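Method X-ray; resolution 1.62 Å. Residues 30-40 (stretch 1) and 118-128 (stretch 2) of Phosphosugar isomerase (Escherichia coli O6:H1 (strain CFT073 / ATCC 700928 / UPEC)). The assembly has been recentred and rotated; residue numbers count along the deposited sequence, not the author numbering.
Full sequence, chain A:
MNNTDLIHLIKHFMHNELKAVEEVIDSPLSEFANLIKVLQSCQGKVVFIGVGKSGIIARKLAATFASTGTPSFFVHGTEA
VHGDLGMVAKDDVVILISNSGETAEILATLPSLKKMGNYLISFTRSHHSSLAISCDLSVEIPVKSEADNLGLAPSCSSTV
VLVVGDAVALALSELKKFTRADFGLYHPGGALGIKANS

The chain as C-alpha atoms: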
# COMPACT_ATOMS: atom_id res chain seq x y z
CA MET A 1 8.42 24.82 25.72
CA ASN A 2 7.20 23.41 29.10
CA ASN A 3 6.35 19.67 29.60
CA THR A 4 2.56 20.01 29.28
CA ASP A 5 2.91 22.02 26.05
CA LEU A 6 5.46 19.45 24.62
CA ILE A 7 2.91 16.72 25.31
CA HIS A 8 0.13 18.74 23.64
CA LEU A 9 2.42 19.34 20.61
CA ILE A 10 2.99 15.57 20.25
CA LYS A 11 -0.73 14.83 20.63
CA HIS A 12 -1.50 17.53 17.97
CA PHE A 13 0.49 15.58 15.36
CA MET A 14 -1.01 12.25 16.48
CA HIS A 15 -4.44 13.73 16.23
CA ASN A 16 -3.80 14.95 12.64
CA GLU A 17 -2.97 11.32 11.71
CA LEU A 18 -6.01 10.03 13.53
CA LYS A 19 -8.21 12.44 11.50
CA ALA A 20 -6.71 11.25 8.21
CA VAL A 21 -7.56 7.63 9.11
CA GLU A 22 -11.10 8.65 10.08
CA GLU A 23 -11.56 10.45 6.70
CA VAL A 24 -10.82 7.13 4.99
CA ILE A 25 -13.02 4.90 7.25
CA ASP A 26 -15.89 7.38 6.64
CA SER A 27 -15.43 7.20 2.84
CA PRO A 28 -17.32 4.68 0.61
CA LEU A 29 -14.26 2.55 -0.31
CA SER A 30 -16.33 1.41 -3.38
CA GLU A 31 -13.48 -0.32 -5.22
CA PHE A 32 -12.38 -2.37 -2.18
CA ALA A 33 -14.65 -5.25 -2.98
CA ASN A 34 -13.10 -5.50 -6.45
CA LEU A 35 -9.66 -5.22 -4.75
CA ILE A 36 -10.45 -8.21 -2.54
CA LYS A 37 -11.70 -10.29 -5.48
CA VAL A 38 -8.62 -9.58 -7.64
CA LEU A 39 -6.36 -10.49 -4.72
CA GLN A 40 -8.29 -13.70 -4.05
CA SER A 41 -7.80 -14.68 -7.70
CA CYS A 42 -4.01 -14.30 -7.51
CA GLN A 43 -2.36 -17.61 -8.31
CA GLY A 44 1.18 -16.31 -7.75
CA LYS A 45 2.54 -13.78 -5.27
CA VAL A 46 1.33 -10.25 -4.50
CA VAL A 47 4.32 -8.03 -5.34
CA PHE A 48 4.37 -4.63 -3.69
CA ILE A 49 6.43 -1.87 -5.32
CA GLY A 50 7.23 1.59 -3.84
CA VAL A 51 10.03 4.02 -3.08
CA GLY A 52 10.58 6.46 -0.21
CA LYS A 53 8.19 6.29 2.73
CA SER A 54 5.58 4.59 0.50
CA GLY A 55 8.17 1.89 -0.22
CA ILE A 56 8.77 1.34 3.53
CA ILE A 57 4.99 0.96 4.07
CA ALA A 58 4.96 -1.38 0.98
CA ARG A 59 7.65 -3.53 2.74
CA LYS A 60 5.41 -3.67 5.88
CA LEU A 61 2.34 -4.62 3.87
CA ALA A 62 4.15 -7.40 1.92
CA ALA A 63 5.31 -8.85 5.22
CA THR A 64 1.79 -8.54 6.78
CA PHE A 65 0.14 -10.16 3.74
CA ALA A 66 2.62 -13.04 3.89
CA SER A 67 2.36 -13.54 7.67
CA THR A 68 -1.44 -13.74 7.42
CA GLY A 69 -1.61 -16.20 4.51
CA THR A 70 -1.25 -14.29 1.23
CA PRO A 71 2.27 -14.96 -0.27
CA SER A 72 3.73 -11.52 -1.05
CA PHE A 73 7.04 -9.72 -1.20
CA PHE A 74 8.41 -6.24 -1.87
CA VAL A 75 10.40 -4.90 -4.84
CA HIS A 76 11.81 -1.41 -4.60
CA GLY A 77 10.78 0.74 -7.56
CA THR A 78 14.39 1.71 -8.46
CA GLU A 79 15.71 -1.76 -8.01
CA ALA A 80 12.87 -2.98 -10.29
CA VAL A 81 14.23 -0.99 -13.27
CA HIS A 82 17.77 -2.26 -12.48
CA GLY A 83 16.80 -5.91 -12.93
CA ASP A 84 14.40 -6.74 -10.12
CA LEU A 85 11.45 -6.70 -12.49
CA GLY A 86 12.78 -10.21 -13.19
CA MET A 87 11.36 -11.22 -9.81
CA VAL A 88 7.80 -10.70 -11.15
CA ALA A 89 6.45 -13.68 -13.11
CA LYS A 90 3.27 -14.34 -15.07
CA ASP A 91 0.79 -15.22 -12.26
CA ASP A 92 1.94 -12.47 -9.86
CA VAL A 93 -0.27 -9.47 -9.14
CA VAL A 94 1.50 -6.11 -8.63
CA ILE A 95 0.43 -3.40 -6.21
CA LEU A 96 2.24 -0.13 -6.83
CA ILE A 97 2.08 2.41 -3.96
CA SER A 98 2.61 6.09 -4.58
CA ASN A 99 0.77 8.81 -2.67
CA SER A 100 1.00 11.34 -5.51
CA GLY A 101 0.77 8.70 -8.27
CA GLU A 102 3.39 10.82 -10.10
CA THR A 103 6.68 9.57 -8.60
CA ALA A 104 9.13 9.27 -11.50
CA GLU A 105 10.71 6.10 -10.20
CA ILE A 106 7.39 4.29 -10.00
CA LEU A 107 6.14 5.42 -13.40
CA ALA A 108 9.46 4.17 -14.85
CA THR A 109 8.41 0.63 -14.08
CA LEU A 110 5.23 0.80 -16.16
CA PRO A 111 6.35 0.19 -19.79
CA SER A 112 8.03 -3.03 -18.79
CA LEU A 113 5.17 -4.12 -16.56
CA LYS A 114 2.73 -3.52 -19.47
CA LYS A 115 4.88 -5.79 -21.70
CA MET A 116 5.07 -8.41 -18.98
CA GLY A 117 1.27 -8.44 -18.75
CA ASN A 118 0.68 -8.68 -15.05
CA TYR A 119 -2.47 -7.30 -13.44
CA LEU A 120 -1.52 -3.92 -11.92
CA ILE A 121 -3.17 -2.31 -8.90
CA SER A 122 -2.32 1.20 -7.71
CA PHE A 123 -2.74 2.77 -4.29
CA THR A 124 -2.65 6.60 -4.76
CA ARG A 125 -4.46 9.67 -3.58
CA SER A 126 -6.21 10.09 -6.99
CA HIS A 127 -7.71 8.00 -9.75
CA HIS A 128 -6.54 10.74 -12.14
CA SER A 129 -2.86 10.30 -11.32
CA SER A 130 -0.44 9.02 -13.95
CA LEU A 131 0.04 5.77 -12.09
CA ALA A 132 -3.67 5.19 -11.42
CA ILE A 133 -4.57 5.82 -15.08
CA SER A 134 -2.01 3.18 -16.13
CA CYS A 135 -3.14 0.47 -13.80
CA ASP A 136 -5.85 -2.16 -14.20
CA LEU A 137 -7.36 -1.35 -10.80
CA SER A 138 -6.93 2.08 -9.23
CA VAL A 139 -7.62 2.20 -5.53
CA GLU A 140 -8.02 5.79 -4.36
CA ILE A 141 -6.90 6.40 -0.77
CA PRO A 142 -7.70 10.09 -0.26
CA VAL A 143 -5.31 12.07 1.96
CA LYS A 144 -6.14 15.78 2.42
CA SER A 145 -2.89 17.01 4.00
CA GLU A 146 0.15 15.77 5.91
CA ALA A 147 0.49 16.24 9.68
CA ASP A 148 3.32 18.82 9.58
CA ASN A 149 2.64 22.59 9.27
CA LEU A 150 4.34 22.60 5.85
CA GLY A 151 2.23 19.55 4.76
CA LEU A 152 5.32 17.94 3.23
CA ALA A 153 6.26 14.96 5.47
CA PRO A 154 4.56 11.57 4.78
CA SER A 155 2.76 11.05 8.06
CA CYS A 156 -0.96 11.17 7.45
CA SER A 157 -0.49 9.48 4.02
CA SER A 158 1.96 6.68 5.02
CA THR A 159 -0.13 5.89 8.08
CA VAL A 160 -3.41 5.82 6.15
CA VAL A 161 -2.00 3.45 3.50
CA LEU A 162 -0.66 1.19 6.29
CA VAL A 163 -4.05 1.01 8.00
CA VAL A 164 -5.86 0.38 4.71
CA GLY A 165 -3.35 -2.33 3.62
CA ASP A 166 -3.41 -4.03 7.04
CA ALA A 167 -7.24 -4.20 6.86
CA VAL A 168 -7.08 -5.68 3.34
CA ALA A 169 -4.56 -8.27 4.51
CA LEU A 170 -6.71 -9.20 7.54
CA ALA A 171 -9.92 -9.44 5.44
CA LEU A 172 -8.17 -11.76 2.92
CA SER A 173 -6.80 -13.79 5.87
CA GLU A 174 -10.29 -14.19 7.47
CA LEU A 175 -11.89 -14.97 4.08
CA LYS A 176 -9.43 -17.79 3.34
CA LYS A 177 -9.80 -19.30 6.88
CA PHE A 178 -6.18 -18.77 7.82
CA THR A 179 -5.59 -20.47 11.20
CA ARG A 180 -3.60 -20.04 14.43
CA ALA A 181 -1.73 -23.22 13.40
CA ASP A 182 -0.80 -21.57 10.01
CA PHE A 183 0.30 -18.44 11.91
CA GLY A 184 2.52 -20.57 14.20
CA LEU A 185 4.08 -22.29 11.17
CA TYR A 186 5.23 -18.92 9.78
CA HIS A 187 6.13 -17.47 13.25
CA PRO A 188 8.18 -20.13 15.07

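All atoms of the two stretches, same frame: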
# COMPACT_ATOMS: atom_id res chain seq x y z
N SER A 30 -15.58 2.23 -2.37
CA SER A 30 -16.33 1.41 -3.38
C SER A 30 -15.54 0.31 -4.06
O SER A 30 -16.03 -0.83 -4.19
CB SER A 30 -16.96 2.34 -4.41
OG SER A 30 -17.91 3.11 -3.69
N GLU A 31 -14.30 0.64 -4.45
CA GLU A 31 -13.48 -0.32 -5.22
C GLU A 31 -12.82 -1.39 -4.37
O GLU A 31 -12.16 -2.27 -4.89
CB GLU A 31 -12.43 0.45 -6.07
CG GLU A 31 -11.34 1.20 -5.33
CD GLU A 31 -11.72 2.55 -4.69
OE1 GLU A 31 -12.74 2.64 -3.97
OE2 GLU A 31 -10.98 3.56 -4.82
N PHE A 32 -13.04 -1.34 -3.06
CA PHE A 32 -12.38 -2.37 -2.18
C PHE A 32 -12.90 -3.76 -2.33
O PHE A 32 -12.14 -4.74 -2.13
CB PHE A 32 -12.35 -1.93 -0.73
CG PHE A 32 -11.25 -0.93 -0.46
CD1 PHE A 32 -11.26 0.34 -1.00
CD2 PHE A 32 -10.14 -1.33 0.25
CE1 PHE A 32 -10.26 1.26 -0.75
CE2 PHE A 32 -9.09 -0.42 0.44
CZ PHE A 32 -9.17 0.86 -0.02
N ALA A 33 -14.18 -3.91 -2.71
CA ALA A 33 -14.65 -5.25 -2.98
C ALA A 33 -13.96 -5.83 -4.20
O ALA A 33 -13.54 -7.00 -4.18
CB ALA A 33 -16.17 -5.22 -3.16
N ASN A 34 -13.83 -5.03 -5.27
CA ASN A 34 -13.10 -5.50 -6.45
C ASN A 34 -11.63 -5.79 -6.08
O ASN A 34 -11.08 -6.79 -6.56
CB ASN A 34 -13.11 -4.47 -7.55
CG ASN A 34 -14.40 -4.49 -8.31
OD1 ASN A 34 -15.14 -5.49 -8.28
ND2 ASN A 34 -14.69 -3.41 -8.97
N LEU A 35 -11.07 -4.98 -5.18
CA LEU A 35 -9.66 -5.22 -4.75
C LEU A 35 -9.53 -6.61 -4.12
O LEU A 35 -8.63 -7.42 -4.46
CB LEU A 35 -9.20 -4.08 -3.83
CG LEU A 35 -7.81 -4.31 -3.18
CD1 LEU A 35 -6.72 -4.34 -4.28
CD2 LEU A 35 -7.54 -3.20 -2.20
N ILE A 36 -10.46 -6.91 -3.20
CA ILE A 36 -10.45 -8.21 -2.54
C ILE A 36 -10.57 -9.36 -3.54
O ILE A 36 -9.84 -10.34 -3.47
CB ILE A 36 -11.54 -8.31 -1.42
CG1 ILE A 36 -11.19 -7.43 -0.22
CG2 ILE A 36 -11.75 -9.77 -0.99
CD1 ILE A 36 -10.00 -7.89 0.59
N LYS A 37 -11.53 -9.27 -4.46
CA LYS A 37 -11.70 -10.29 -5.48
C LYS A 37 -10.50 -10.53 -6.36
O LYS A 37 -10.16 -11.66 -6.60
CB LYS A 37 -12.93 -9.95 -6.32
CG LYS A 37 -14.19 -9.94 -5.46
CD LYS A 37 -15.41 -9.54 -6.28
CE LYS A 37 -16.60 -9.34 -5.37
NZ LYS A 37 -17.74 -8.83 -6.18
N VAL A 38 -9.84 -9.46 -6.81
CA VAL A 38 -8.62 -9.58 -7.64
C VAL A 38 -7.55 -10.28 -6.82
O VAL A 38 -6.92 -11.21 -7.31
CB VAL A 38 -8.06 -8.24 -8.11
CG1 VAL A 38 -6.68 -8.40 -8.76
CG2 VAL A 38 -9.01 -7.54 -9.09
N LEU A 39 -7.36 -9.82 -5.57
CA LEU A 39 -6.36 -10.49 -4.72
C LEU A 39 -6.64 -11.96 -4.43
O LEU A 39 -5.73 -12.79 -4.41
CB LEU A 39 -6.02 -9.69 -3.45
CG LEU A 39 -5.47 -8.29 -3.79
CD1 LEU A 39 -5.42 -7.45 -2.50
CD2 LEU A 39 -4.04 -8.32 -4.41
N GLN A 40 -7.93 -12.30 -4.29
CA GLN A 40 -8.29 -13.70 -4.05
C GLN A 40 -8.00 -14.60 -5.25
O GLN A 40 -7.80 -15.81 -5.08
CB GLN A 40 -9.79 -13.76 -3.74
CG GLN A 40 -10.09 -13.33 -2.31
CD GLN A 40 -11.57 -13.45 -1.96
OE1 GLN A 40 -12.42 -13.10 -2.76
NE2 GLN A 40 -11.86 -13.87 -0.74
N ASN A 118 1.35 -8.51 -16.33
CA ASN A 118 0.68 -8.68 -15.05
C ASN A 118 -0.46 -7.71 -14.74
O ASN A 118 -0.42 -6.54 -15.15
CB ASN A 118 1.74 -8.53 -13.96
CG ASN A 118 2.90 -9.48 -14.14
OD1 ASN A 118 3.84 -9.22 -14.92
ND2 ASN A 118 2.85 -10.56 -13.40
N TYR A 119 -1.40 -8.16 -13.92
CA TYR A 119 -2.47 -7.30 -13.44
C TYR A 119 -1.89 -6.30 -12.44
O TYR A 119 -1.13 -6.72 -11.54
CB TYR A 119 -3.51 -8.18 -12.75
CG TYR A 119 -4.80 -7.46 -12.53
CD1 TYR A 119 -5.01 -6.65 -11.45
CD2 TYR A 119 -5.83 -7.55 -13.47
CE1 TYR A 119 -6.19 -5.94 -11.25
CE2 TYR A 119 -7.00 -6.84 -13.27
CZ TYR A 119 -7.20 -6.06 -12.17
OH TYR A 119 -8.39 -5.36 -11.96
N LEU A 120 -2.13 -5.02 -12.70
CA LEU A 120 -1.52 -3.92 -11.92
C LEU A 120 -2.58 -3.22 -11.11
O LEU A 120 -3.58 -2.78 -11.62
CB LEU A 120 -0.81 -2.89 -12.83
CG LEU A 120 0.19 -3.48 -13.84
CD1 LEU A 120 0.72 -2.27 -14.65
CD2 LEU A 120 1.30 -4.31 -13.15
N ILE A 121 -2.30 -3.03 -9.80
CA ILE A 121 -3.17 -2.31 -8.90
C ILE A 121 -2.37 -1.11 -8.40
O ILE A 121 -1.19 -1.26 -8.10
CB ILE A 121 -3.49 -3.23 -7.68
CG1 ILE A 121 -4.33 -4.42 -8.20
CG2 ILE A 121 -4.24 -2.47 -6.58
CD1 ILE A 121 -4.43 -5.50 -7.13
N SER A 122 -2.98 0.06 -8.30
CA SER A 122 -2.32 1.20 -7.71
C SER A 122 -3.00 1.64 -6.43
O SER A 122 -4.22 1.56 -6.31
CB SER A 122 -2.20 2.42 -8.65
OG SER A 122 -3.57 2.85 -9.02
N PHE A 123 -2.20 2.07 -5.43
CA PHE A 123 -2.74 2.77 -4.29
C PHE A 123 -2.21 4.18 -4.36
O PHE A 123 -0.97 4.41 -4.17
CB PHE A 123 -2.17 2.14 -2.98
CG PHE A 123 -2.74 0.78 -2.55
CD1 PHE A 123 -3.57 -0.02 -3.34
CD2 PHE A 123 -2.31 0.22 -1.31
CE1 PHE A 123 -4.06 -1.23 -2.89
CE2 PHE A 123 -2.77 -1.03 -0.88
CZ PHE A 123 -3.66 -1.74 -1.65
N THR A 124 -3.07 5.20 -4.61
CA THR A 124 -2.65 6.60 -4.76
C THR A 124 -3.75 7.48 -4.19
O THR A 124 -4.85 6.96 -3.94
CB THR A 124 -2.39 7.03 -6.24
OG1 THR A 124 -3.64 7.27 -6.92
CG2 THR A 124 -1.58 5.95 -7.03
N ARG A 125 -3.47 8.76 -4.11
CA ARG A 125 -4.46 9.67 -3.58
C ARG A 125 -5.49 10.07 -4.64
O ARG A 125 -6.41 10.82 -4.29
CB ARG A 125 -3.75 10.89 -3.00
CG ARG A 125 -3.30 11.92 -3.97
CD ARG A 125 -2.52 13.03 -3.24
NE ARG A 125 -1.88 13.82 -4.26
CZ ARG A 125 -0.71 14.46 -4.12
NH1 ARG A 125 -0.03 14.38 -2.99
NH2 ARG A 125 -0.22 15.16 -5.15
N SER A 126 -5.31 9.64 -5.88
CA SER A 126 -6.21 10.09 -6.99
C SER A 126 -6.29 9.16 -8.16
O SER A 126 -5.26 8.81 -8.78
CB SER A 126 -5.68 11.42 -7.53
OG SER A 126 -6.51 11.90 -8.65
N HIS A 127 -7.53 8.79 -8.54
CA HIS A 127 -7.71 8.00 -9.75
C HIS A 127 -7.19 8.68 -11.03
O HIS A 127 -6.90 7.99 -12.01
CB HIS A 127 -9.23 7.69 -9.97
CG HIS A 127 -9.88 6.80 -8.93
ND1 HIS A 127 -9.44 5.53 -8.64
CD2 HIS A 127 -11.05 6.96 -8.25
CE1 HIS A 127 -10.25 4.97 -7.76
NE2 HIS A 127 -11.26 5.81 -7.52
N HIS A 128 -7.01 10.00 -10.97
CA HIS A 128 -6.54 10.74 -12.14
C HIS A 128 -5.03 10.81 -12.25
O HIS A 128 -4.50 11.42 -13.20
CB HIS A 128 -7.13 12.18 -12.17
CG HIS A 128 -8.62 12.21 -12.20
ND1 HIS A 128 -9.35 11.91 -13.34
CD2 HIS A 128 -9.53 12.44 -11.22
CE1 HIS A 128 -10.64 11.98 -13.06
NE2 HIS A 128 -10.78 12.31 -11.79
O HOH W 1 -13.45 5.52 -5.91

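The most unusual feature of this contact lies at its polar end, where a carboxylate and an imidazole meet without a direct hydrogen bond. Glu 31 OE2 lies at the edge of the imidazole ring and near its plane; the closest ring atom is His 127 CE1, 3.3 Å from Glu 31 OE2, with His 127 NE2 little farther away. A water completes the link: it stands 2.7 Å from His 127 NE2 and donates a weak hydrogen bond to Glu 31 OE2, 3.3 Å from the water oxygen. His 127 ND1 is hydrogen-bonded elsewhere in the structure. Glutamate and histidine suit this place because both side chains carry polar atoms that a water can join.

The remainder of the contact is apolar. Helix 32-40 packs against strand 120-124, with their directions 139° apart and their axes 10.9 Å apart at closest approach. Backbone bonds such as Leu 35 N to Glu 31 O (2.9 Å) and Leu 39 N to Leu 35 O (2.9 Å) satisfy backbone groups within the helix, and it is side chains that meet the strand. Leu 35, Val 38 and Leu 39 do so, following the helical spacing of three and four residues. On the strand, alternation selects Ile 121 and Phe 123, whereas Leu 120 and Ser 122 remain out of reach.

Ile 121 is the hub. Its CB points toward the helix, and with chi1 m and chi2 t its CD1 comes 3.8 Å from Leu 35 CD1, 3.9 Å from Leu 39 CD2 and 4.0 Å from Val 38 CG1. A single extended methyl thus touches three helical residues, a role well suited to isoleucine's long branch. The leucines start sideways from the backbone, but their ends come nearer to the strand; their flexible, forked chains make this possible. Leu 35 also reaches along the strand, its CD2 lying 4.1 Å from Phe 123 CE1, an oblique approach to a buried aromatic ring, whose apolar carbon suits a leucine methyl.

Val 38 has the largest area covered by the other stretch. Its CA-to-CB bond points toward the strand, so even this short side chain reaches it: Val 38 CG1 lies 3.5 Å from Tyr 119 CE1, again obliquely. Tyrosine suits this partly exposed position, since its ring carbons can pack on the valine while its polar hydroxyl is compatible with partial exposure.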